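Local atomic coordinates of YycN protein (Bacillus subtilis, PDB entry 1ON0), a protein that probably transfers acyl groups as a member of the GNAT acetyltransferase family and forms a homodimer. Residues R137-Y140 against E141-F145; A25-K28 against V29-G32; A131-Q134 against T135-K138; P82-P85 against Q86-F90. All coordinates share one frame; numbering follows the deposited sequence.

Interaction 1 of 4, residues R137-Y140 against E141-F145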
loop_
_atom_site.group_PDB
_atom_site.type_symbol
_atom_site.label_atom_id
_atom_site.label_comp_id
_atom_site.label_asym_id
_atom_site.label_seq_id
_atom_site.Cartn_x
_atom_site.Cartn_y
_atom_site.Cartn_z
ATOM N N ARG B 137 -15.844 0.609 8.007
ATOM C CA ARG B 137 -16.577 1.861 8.101
ATOM C C ARG B 137 -15.693 3.033 7.737
ATOM O O ARG B 137 -16.102 3.895 6.986
ATOM C CB ARG B 137 -17.150 2.043 9.506
ATOM C CG ARG B 137 -18.215 1.036 9.849
ATOM C CD ARG B 137 -18.562 1.082 11.325
ATOM N NE ARG B 137 -19.274 2.302 11.675
ATOM C CZ ARG B 137 -19.591 2.639 12.920
ATOM N NH1 ARG B 137 -19.254 1.845 13.935
ATOM N NH2 ARG B 137 -20.246 3.769 13.149
ATOM N N LYS B 138 -14.470 3.062 8.248
ATOM C CA LYS B 138 -13.589 4.174 7.922
ATOM C C LYS B 138 -13.262 4.215 6.446
ATOM O O LYS B 138 -13.220 5.280 5.847
ATOM C CB LYS B 138 -12.299 4.127 8.744
ATOM C CG LYS B 138 -12.375 4.981 9.990
ATOM C CD LYS B 138 -10.993 5.366 10.488
ATOM C CE LYS B 138 -11.064 6.452 11.570
ATOM N NZ LYS B 138 -11.753 6.006 12.824
ATOM N N LEU B 139 -13.045 3.049 5.863
ATOM C CA LEU B 139 -12.736 2.964 4.448
ATOM C C LEU B 139 -13.920 3.522 3.653
ATOM O O LEU B 139 -13.743 4.365 2.766
ATOM C CB LEU B 139 -12.437 1.510 4.067
ATOM C CG LEU B 139 -12.118 1.098 2.626
ATOM C CD1 LEU B 139 -13.387 1.130 1.819
ATOM C CD2 LEU B 139 -11.060 2.017 2.013
ATOM N N TYR B 140 -15.135 3.093 3.984
ATOM C CA TYR B 140 -16.287 3.604 3.252
ATOM C C TYR B 140 -16.440 5.106 3.473
ATOM O O TYR B 140 -16.782 5.834 2.546
ATOM C CB TYR B 140 -17.569 2.871 3.665
ATOM C CG TYR B 140 -17.557 1.374 3.376
ATOM C CD1 TYR B 140 -17.324 0.891 2.093
ATOM C CD2 TYR B 140 -17.787 0.451 4.389
ATOM C CE1 TYR B 140 -17.321 -0.481 1.826
ATOM C CE2 TYR B 140 -17.786 -0.921 4.144
ATOM C CZ TYR B 140 -17.557 -1.379 2.867
ATOM O OH TYR B 140 -17.586 -2.719 2.620
ATOM N N GLU B 141 -16.181 5.573 4.690
ATOM C CA GLU B 141 -16.300 6.996 4.956
ATOM C C GLU B 141 -15.257 7.769 4.159
ATOM O O GLU B 141 -15.543 8.844 3.642
ATOM C CB GLU B 141 -16.154 7.276 6.453
ATOM C CG GLU B 141 -17.241 6.604 7.300
ATOM C CD GLU B 141 -17.140 6.937 8.779
ATOM O OE1 GLU B 141 -17.292 8.129 9.125
ATOM O OE2 GLU B 141 -16.919 6.009 9.591
ATOM N N GLN B 142 -14.048 7.226 4.050
ATOM C CA GLN B 142 -13.002 7.892 3.289
ATOM C C GLN B 142 -13.320 7.920 1.802
ATOM O O GLN B 142 -12.927 8.858 1.113
ATOM C CB GLN B 142 -11.648 7.214 3.496
ATOM C CG GLN B 142 -11.016 7.476 4.849
ATOM C CD GLN B 142 -9.577 6.994 4.916
ATOM O OE1 GLN B 142 -9.302 5.796 4.824
ATOM N NE2 GLN B 142 -8.647 7.932 5.068
ATOM N N THR B 143 -14.013 6.904 1.288
ATOM C CA THR B 143 -14.339 6.920 -0.138
ATOM C C THR B 143 -15.634 7.667 -0.460
ATOM O O THR B 143 -16.155 7.542 -1.558
ATOM C CB THR B 143 -14.432 5.487 -0.759
ATOM O OG1 THR B 143 -15.518 4.760 -0.167
ATOM C CG2 THR B 143 -13.129 4.731 -0.565
ATOM N N GLY B 144 -16.157 8.434 0.491
ATOM C CA GLY B 144 -17.374 9.199 0.228
ATOM C C GLY B 144 -18.715 8.682 0.733
ATOM O O GLY B 144 -19.748 9.325 0.531
ATOM N N PHE B 145 -18.713 7.523 1.380
ATOM C CA PHE B 145 -19.938 6.948 1.916
ATOM C C PHE B 145 -20.324 7.639 3.203
ATOM O O PHE B 145 -19.470 7.973 4.017
ATOM C CB PHE B 145 -19.761 5.459 2.197
ATOM C CG PHE B 145 -20.015 4.593 1.009
ATOM C CD1 PHE B 145 -21.304 4.191 0.694
ATOM C CD2 PHE B 145 -18.962 4.173 0.201
ATOM C CE1 PHE B 145 -21.549 3.385 -0.427
ATOM C CE2 PHE B 145 -19.202 3.372 -0.916
ATOM C CZ PHE B 145 -20.503 2.974 -1.221
HETATM O O HOH W 1 -19.634 4.273 8.898
#

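Interaction 2 of 4, residues A25-K28 against V29-G32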
loop_
_atom_site.group_PDB
_atom_site.type_symbol
_atom_site.label_atom_id
_atom_site.label_comp_id
_atom_site.label_asym_id
_atom_site.label_seq_id
_atom_site.Cartn_x
_atom_site.Cartn_y
_atom_site.Cartn_z
ATOM N N ALA B 25 -22.308 -15.480 9.152
ATOM C CA ALA B 25 -22.770 -16.036 10.405
ATOM C C ALA B 25 -21.860 -15.535 11.521
ATOM O O ALA B 25 -22.324 -15.158 12.600
ATOM C CB ALA B 25 -22.747 -17.552 10.346
ATOM N N GLU B 26 -20.560 -15.519 11.252
ATOM C CA GLU B 26 -19.580 -15.067 12.229
ATOM C C GLU B 26 -19.812 -13.580 12.532
ATOM O O GLU B 26 -19.665 -13.140 13.667
ATOM C CB GLU B 26 -18.178 -15.326 11.661
ATOM C CG GLU B 26 -16.992 -14.798 12.460
ATOM C CD GLU B 26 -15.691 -14.859 11.646
ATOM O OE1 GLU B 26 -15.388 -15.945 11.097
ATOM O OE2 GLU B 26 -14.977 -13.828 11.559
ATOM N N GLU B 27 -20.202 -12.817 11.517
ATOM C CA GLU B 27 -20.453 -11.395 11.697
ATOM C C GLU B 27 -21.726 -11.175 12.510
ATOM O O GLU B 27 -21.793 -10.299 13.375
ATOM C CB GLU B 27 -20.601 -10.702 10.344
ATOM C CG GLU B 27 -19.366 -10.710 9.472
ATOM C CD GLU B 27 -18.356 -9.655 9.870
ATOM O OE1 GLU B 27 -17.772 -9.034 8.956
ATOM O OE2 GLU B 27 -18.143 -9.448 11.083
ATOM N N LYS B 28 -22.744 -11.966 12.229
ATOM C CA LYS B 28 -23.984 -11.816 12.960
ATOM C C LYS B 28 -23.816 -12.175 14.426
ATOM O O LYS B 28 -24.416 -11.535 15.297
ATOM C CB LYS B 28 -25.072 -12.653 12.301
ATOM C CG LYS B 28 -25.622 -11.993 11.038
ATOM C CD LYS B 28 -26.403 -10.753 11.431
ATOM C CE LYS B 28 -27.004 -10.059 10.244
ATOM N NZ LYS B 28 -27.992 -9.056 10.693
ATOM N N VAL B 29 -22.994 -13.187 14.706
ATOM C CA VAL B 29 -22.747 -13.584 16.094
ATOM C C VAL B 29 -21.946 -12.501 16.796
ATOM O O VAL B 29 -22.242 -12.151 17.935
ATOM C CB VAL B 29 -21.956 -14.888 16.193
ATOM C CG1 VAL B 29 -21.563 -15.138 17.643
ATOM C CG2 VAL B 29 -22.792 -16.037 15.672
ATOM N N LYS B 30 -20.940 -11.971 16.103
ATOM C CA LYS B 30 -20.111 -10.921 16.669
ATOM C C LYS B 30 -20.966 -9.721 17.036
ATOM O O LYS B 30 -20.823 -9.141 18.111
ATOM C CB LYS B 30 -19.005 -10.497 15.688
ATOM C CG LYS B 30 -17.932 -11.546 15.451
ATOM C CD LYS B 30 -16.796 -11.030 14.559
ATOM C CE LYS B 30 -15.982 -9.942 15.227
ATOM N NZ LYS B 30 -15.001 -9.358 14.268
ATOM N N ALA B 31 -21.863 -9.348 16.138
ATOM C CA ALA B 31 -22.747 -8.201 16.380
ATOM C C ALA B 31 -23.712 -8.506 17.535
ATOM O O ALA B 31 -24.301 -7.596 18.129
ATOM C CB ALA B 31 -23.532 -7.875 15.108
ATOM N N GLY B 32 -23.854 -9.794 17.840
ATOM C CA GLY B 32 -24.729 -10.230 18.906
ATOM C C GLY B 32 -26.117 -10.501 18.370
ATOM O O GLY B 32 -27.009 -10.878 19.114
#

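Interaction 3 of 4, residues A131-Q134 against T135-K138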
loop_
_atom_site.group_PDB
_atom_site.type_symbol
_atom_site.label_atom_id
_atom_site.label_comp_id
_atom_site.label_asym_id
_atom_site.label_seq_id
_atom_site.Cartn_x
_atom_site.Cartn_y
_atom_site.Cartn_z
ATOM N N ALA B 131 -21.406 -2.601 12.804
ATOM C CA ALA B 131 -20.801 -1.597 13.667
ATOM C C ALA B 131 -19.386 -1.982 14.076
ATOM O O ALA B 131 -18.499 -1.132 14.091
ATOM C CB ALA B 131 -21.665 -1.406 14.905
ATOM N N HIS B 132 -19.165 -3.259 14.391
ATOM C CA HIS B 132 -17.839 -3.682 14.833
ATOM C C HIS B 132 -16.766 -3.634 13.744
ATOM O O HIS B 132 -15.579 -3.592 14.060
ATOM C CB HIS B 132 -17.885 -5.085 15.452
ATOM C CG HIS B 132 -18.304 -6.155 14.496
ATOM N ND1 HIS B 132 -19.591 -6.648 14.443
ATOM C CD2 HIS B 132 -17.615 -6.806 13.526
ATOM C CE1 HIS B 132 -19.678 -7.553 13.483
ATOM N NE2 HIS B 132 -18.490 -7.666 12.911
ATOM N N ASN B 133 -17.180 -3.639 12.477
ATOM C CA ASN B 133 -16.247 -3.583 11.349
ATOM C C ASN B 133 -15.730 -2.149 11.189
ATOM O O ASN B 133 -15.981 -1.496 10.180
ATOM C CB ASN B 133 -16.949 -4.005 10.054
ATOM C CG ASN B 133 -16.406 -5.301 9.484
ATOM O OD1 ASN B 133 -16.635 -6.382 10.027
ATOM N ND2 ASN B 133 -15.671 -5.198 8.381
ATOM N N GLN B 134 -15.012 -1.679 12.202
ATOM C CA GLN B 134 -14.446 -0.338 12.237
ATOM C C GLN B 134 -13.583 0.022 11.026
ATOM O O GLN B 134 -13.722 1.105 10.458
ATOM C CB GLN B 134 -13.618 -0.186 13.512
ATOM C CG GLN B 134 -14.035 0.945 14.429
ATOM C CD GLN B 134 -15.540 1.077 14.577
ATOM O OE1 GLN B 134 -16.197 1.763 13.785
ATOM N NE2 GLN B 134 -16.097 0.412 15.585
ATOM N N THR B 135 -12.691 -0.875 10.626
ATOM C CA THR B 135 -11.818 -0.587 9.494
ATOM C C THR B 135 -12.617 -0.376 8.223
ATOM O O THR B 135 -12.295 0.489 7.421
ATOM C CB THR B 135 -10.818 -1.723 9.258
ATOM O OG1 THR B 135 -10.052 -1.935 10.449
ATOM C CG2 THR B 135 -9.887 -1.374 8.114
ATOM N N ALA B 136 -13.662 -1.175 8.043
ATOM C CA ALA B 136 -14.500 -1.058 6.856
ATOM C C ALA B 136 -15.248 0.271 6.869
ATOM O O ALA B 136 -15.285 0.984 5.862
ATOM C CB ALA B 136 -15.489 -2.223 6.776
ATOM N N ARG B 137 -15.844 0.609 8.007
ATOM C CA ARG B 137 -16.577 1.861 8.101
ATOM C C ARG B 137 -15.693 3.033 7.737
ATOM O O ARG B 137 -16.102 3.895 6.986
ATOM C CB ARG B 137 -17.150 2.043 9.506
ATOM C CG ARG B 137 -18.215 1.036 9.849
ATOM C CD ARG B 137 -18.562 1.082 11.325
ATOM N NE ARG B 137 -19.274 2.302 11.675
ATOM C CZ ARG B 137 -19.591 2.639 12.920
ATOM N NH1 ARG B 137 -19.254 1.845 13.935
ATOM N NH2 ARG B 137 -20.246 3.769 13.149
ATOM N N LYS B 138 -14.470 3.062 8.248
ATOM C CA LYS B 138 -13.589 4.174 7.922
ATOM C C LYS B 138 -13.262 4.215 6.446
ATOM O O LYS B 138 -13.220 5.280 5.847
ATOM C CB LYS B 138 -12.299 4.127 8.744
ATOM C CG LYS B 138 -12.375 4.981 9.990
ATOM C CD LYS B 138 -10.993 5.366 10.488
ATOM C CE LYS B 138 -11.064 6.452 11.570
ATOM N NZ LYS B 138 -11.753 6.006 12.824
#

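Interaction 4 of 4, residues P82-P85 against Q86-F90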
loop_
_atom_site.group_PDB
_atom_site.type_symbol
_atom_site.label_atom_id
_atom_site.label_comp_id
_atom_site.label_asym_id
_atom_site.label_seq_id
_atom_site.Cartn_x
_atom_site.Cartn_y
_atom_site.Cartn_z
ATOM N N PRO B 82 -35.209 -3.229 -9.551
ATOM C CA PRO B 82 -35.947 -2.860 -10.761
ATOM C C PRO B 82 -36.448 -1.420 -10.764
ATOM O O PRO B 82 -37.146 -0.993 -9.843
ATOM C CB PRO B 82 -37.087 -3.878 -10.789
ATOM C CG PRO B 82 -37.339 -4.136 -9.333
ATOM C CD PRO B 82 -35.936 -4.257 -8.783
ATOM N N GLU B 83 -36.077 -0.678 -11.806
ATOM C CA GLU B 83 -36.490 0.714 -11.958
ATOM C C GLU B 83 -36.450 1.469 -10.636
ATOM O O GLU B 83 -37.453 2.051 -10.218
ATOM C CB GLU B 83 -37.910 0.777 -12.527
ATOM C CG GLU B 83 -38.071 0.096 -13.872
ATOM C CD GLU B 83 -37.205 0.724 -14.947
ATOM O OE1 GLU B 83 -37.448 1.901 -15.286
ATOM O OE2 GLU B 83 -36.279 0.045 -15.444
ATOM N N HIS B 84 -35.301 1.467 -9.974
ATOM C CA HIS B 84 -35.199 2.162 -8.701
ATOM C C HIS B 84 -35.319 3.669 -8.914
ATOM O O HIS B 84 -34.670 4.236 -9.787
ATOM C CB HIS B 84 -33.879 1.813 -8.016
ATOM C CG HIS B 84 -33.798 2.272 -6.595
ATOM N ND1 HIS B 84 -33.775 3.605 -6.242
ATOM C CD2 HIS B 84 -33.706 1.579 -5.436
ATOM C CE1 HIS B 84 -33.667 3.711 -4.933
ATOM N NE2 HIS B 84 -33.623 2.495 -4.417
ATOM N N PRO B 85 -36.163 4.340 -8.114
ATOM C CA PRO B 85 -36.371 5.790 -8.221
ATOM C C PRO B 85 -35.114 6.658 -8.194
ATOM O O PRO B 85 -35.152 7.813 -8.608
ATOM C CB PRO B 85 -37.317 6.095 -7.054
ATOM C CG PRO B 85 -36.966 5.049 -6.053
ATOM C CD PRO B 85 -36.842 3.811 -6.922
ATOM N N GLN B 86 -34.005 6.114 -7.705
ATOM C CA GLN B 86 -32.761 6.876 -7.663
ATOM C C GLN B 86 -31.639 6.072 -8.300
ATOM O O GLN B 86 -30.464 6.304 -8.026
ATOM C CB GLN B 86 -32.392 7.245 -6.223
ATOM C CG GLN B 86 -33.487 7.981 -5.464
ATOM C CD GLN B 86 -33.035 8.440 -4.086
ATOM O OE1 GLN B 86 -33.835 8.509 -3.146
ATOM N NE2 GLN B 86 -31.749 8.772 -3.959
ATOM N N GLN B 87 -32.019 5.122 -9.148
ATOM C CA GLN B 87 -31.061 4.270 -9.850
ATOM C C GLN B 87 -30.012 3.770 -8.850
ATOM O O GLN B 87 -28.830 3.649 -9.170
ATOM C CB GLN B 87 -30.389 5.069 -10.981
ATOM C CG GLN B 87 -29.968 4.249 -12.215
ATOM C CD GLN B 87 -31.075 4.066 -13.264
ATOM O OE1 GLN B 87 -31.646 5.039 -13.767
ATOM N NE2 GLN B 87 -31.359 2.814 -13.609
ATOM N N GLU B 88 -30.456 3.482 -7.633
ATOM C CA GLU B 88 -29.556 3.016 -6.601
ATOM C C GLU B 88 -29.286 1.525 -6.762
ATOM O O GLU B 88 -30.004 0.822 -7.470
ATOM C CB GLU B 88 -30.156 3.297 -5.221
ATOM C CG GLU B 88 -29.138 3.391 -4.084
ATOM C CD GLU B 88 -29.757 3.850 -2.769
ATOM O OE1 GLU B 88 -29.000 4.246 -1.852
ATOM O OE2 GLU B 88 -30.996 3.809 -2.652
ATOM N N ALA B 89 -28.222 1.051 -6.130
ATOM C CA ALA B 89 -27.871 -0.362 -6.171
ATOM C C ALA B 89 -27.285 -0.659 -4.807
ATOM O O ALA B 89 -26.552 0.153 -4.249
ATOM C CB ALA B 89 -26.851 -0.637 -7.264
ATOM N N PHE B 90 -27.634 -1.812 -4.257
ATOM C CA PHE B 90 -27.142 -2.191 -2.953
ATOM C C PHE B 90 -25.930 -3.088 -3.064
ATOM O O PHE B 90 -25.866 -3.973 -3.927
ATOM C CB PHE B 90 -28.233 -2.908 -2.158
ATOM C CG PHE B 90 -27.867 -3.181 -0.710
ATOM C CD1 PHE B 90 -27.517 -4.460 -0.291
ATOM C CD2 PHE B 90 -27.898 -2.163 0.229
ATOM C CE1 PHE B 90 -27.218 -4.734 1.045
ATOM C CE2 PHE B 90 -27.602 -2.414 1.568
ATOM C CZ PHE B 90 -27.257 -3.706 1.972
#

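Interaction 1 of 4, residues R137-Y140 against E141-F145
Both aromatic residues carry CG anti to the carbonyl carbon (chi1 -62° at Tyr140, -86° at Phe145), and this brings their side chains together where helix 134-142 gives way to the following loop. The CB atoms touch, Tyr140 CB to Phe145 CB at 3.7 Å, and the rings form a T-shaped pair in which the edge of Tyr140 is directed at the face of Phe145, with centroids 5.7 Å apart. At Thr143 the methyl CG2 takes the position anti to the carbonyl carbon, while OG1 sits between the backbone N and that carbon and turns back to donate to Tyr140 O at 3.2 Å. Phe145 N reaches Tyr140 O at 2.8 Å, from the opposite face of the carbonyl plane, so two firm donors clasp it. This second bond, with Gly144 N bonded to Glu141 O, makes a Schellman motif in which Gly144, at positive phi, is the C-prime residue. Replacing Thr143 by a valine would remove the hydroxyl and probably leave Phe145 N as the one firm donor to Tyr140 O in this turn, beside the weak bond from Thr143 N. One turn earlier the polar link is slight: a water makes weak bonds to Arg137 NE and Glu141 OE2, while a stronger partner of the arginine is Ala131 O. The aromatic pair lies against strand 124-127, with Tyr140 on Leu127 and Phe145 on Leu125 and Leu127. At this helix end Tyr140 O and Glu141 O are therefore satisfied by backbone N-H groups and a threonine hydroxyl, and the apolar rings join the helix terminus to the sheet.

Interaction 2 of 4, residues A25-K28 against V29-G32
The carboxylate of Glu27 is the flat group that meets Lys30, and it is approached from both sides of its plane: Lys30 CD lies off one side, 4.0 Å from Glu27 OE2, and His132 NE2, its hydrogen-bonding partner, comes from the other. The glutamate and lysine side chains run alongside each other in the same direction. Even so the charges stop short of a salt bridge, Glu27 OE2 and Lys30 NZ being 4.5 Å apart, and their mutual attraction is probably modest. Lys30 reaches this place with CG anti to its carbonyl carbon (chi1 -69°), which also sets CG 3.0 Å from Glu26 O, the oxygen that Lys30 N bonds in the helix. Val29 CG2 lies likewise over the preceding turn, 3.2 Å from Ala25 O.

These residues form the last turns of helix 10-31, closed by a Schellman motif at Gly32, whose phi of 91° is positive and whose N bonds Val29 O at 2.9 Å. Ala31 N bonds Glu27 O at 2.9 Å. The ammonium of Lys28 points elsewhere, forming a cation-pi contact with Trp34 just beyond the turn. Ala25 and Val29 pack on Ala39 of helix 36-50, whereas Glu26 rests on Thr135 of the second subunit, and Val29 and Lys30 on Gln134 of that subunit.

Interaction 3 of 4, residues A131-Q134 against T135-K138
The carbonyl oxygen of Asn133 receives Arg137 N at 3.0 Å, with an N-H...O angle of 167° and the donor nearly in line with the C=O bond. The same oxygen is packed by carbon, Arg137 CG lying 3.4 Å and Ala136 CB 3.5 Å from Asn133 O. Gln134 O accepts Lys138 N in the next bond of the series, also at 3.0 Å.

Asn133 occupies the N-cap position of helix 134-142, yet its side chain makes no capping bond. It is also the centre of an inverse gamma turn, marked by a weak bond from Gln134 N to His132 O, through which the chain swings from the loop after strand 124-127 of the GNAT fold into the helix. Arg137 adds a tie between loop and helix: with a bend at chi3 (70°) its guanidinium lies beside the first turn, and NH1 donates to Ala131 O at 3.1 Å, on a lone pair in the carbonyl plane and near the plane of the guanidinium itself. The amide of Gln134 lies alongside, its plane turned 57° from the guanidinium; Gln134 OE1 is 3.1 Å from Arg137 NH1, but the angle is too poor for a hydrogen bond. The neighbouring NH2 forms a salt bridge to Glu147. Outside the subunit, Thr135 packs on Val29 of the second copy of the protein.

Interaction 4 of 4, residues P82-P85 against Q86-F90
His84 and Glu88 make the compact part of this contact. The imidazole lies flat over Glu88 CB, which stands 3.6 Å from the ring centroid and close to the ring normal, a CH-pi contact. At the ring's edge Gln86 N donates to His84 ND1 at 2.9 Å, only 2° out of the ring plane. CG anti to the backbone N (chi1 -169°) turns the ring toward Gln86 N and Glu88 CB. The type I beta turn from His84 to Gln87 is closed by Gln87 N bonding His84 O at 2.9 Å, the donor standing well above the carbonyl plane. By contrast, the outer side is loose: Pro85, Gln86 and Gln87 are exposed, and the end of Gln86 leads away from the turn. Glu88 OE2 comes within 3.4 Å of His84 NE2 without the geometry of a hydrogen bond, and its OE1 makes a long, weak ion pair with Lys124 of strand 124-127. A leucine in place of His84 would take away ND1 and the flat ring, and is likely to leave Gln86 N without this acceptor and Glu88 CB without its cover. Because ND1 accepts an N-H, the imidazole here probably carries a hydrogen on NE2, beside the carboxylate.

In the fold
From the N terminus, interaction 2 comes first, closing the end of helix 10-31. Interaction 4 follows, rounding the turn that leads from strand 72-79 into strand 88-96, and stands apart, its nearest atoms at least about 7 Å from the other three. Interaction 3 then shapes the loop after strand 124-127 into the start of helix 134-142, and interaction 1 ends that helix; the two share Arg137 and Lys138, so they overlap end to end on one short helix, neither nesting nor crossing. Interactions 2 and 3 touch through Glu27 and His132, joining the end of the first helix to the loop before the last, close to where the second subunit packs.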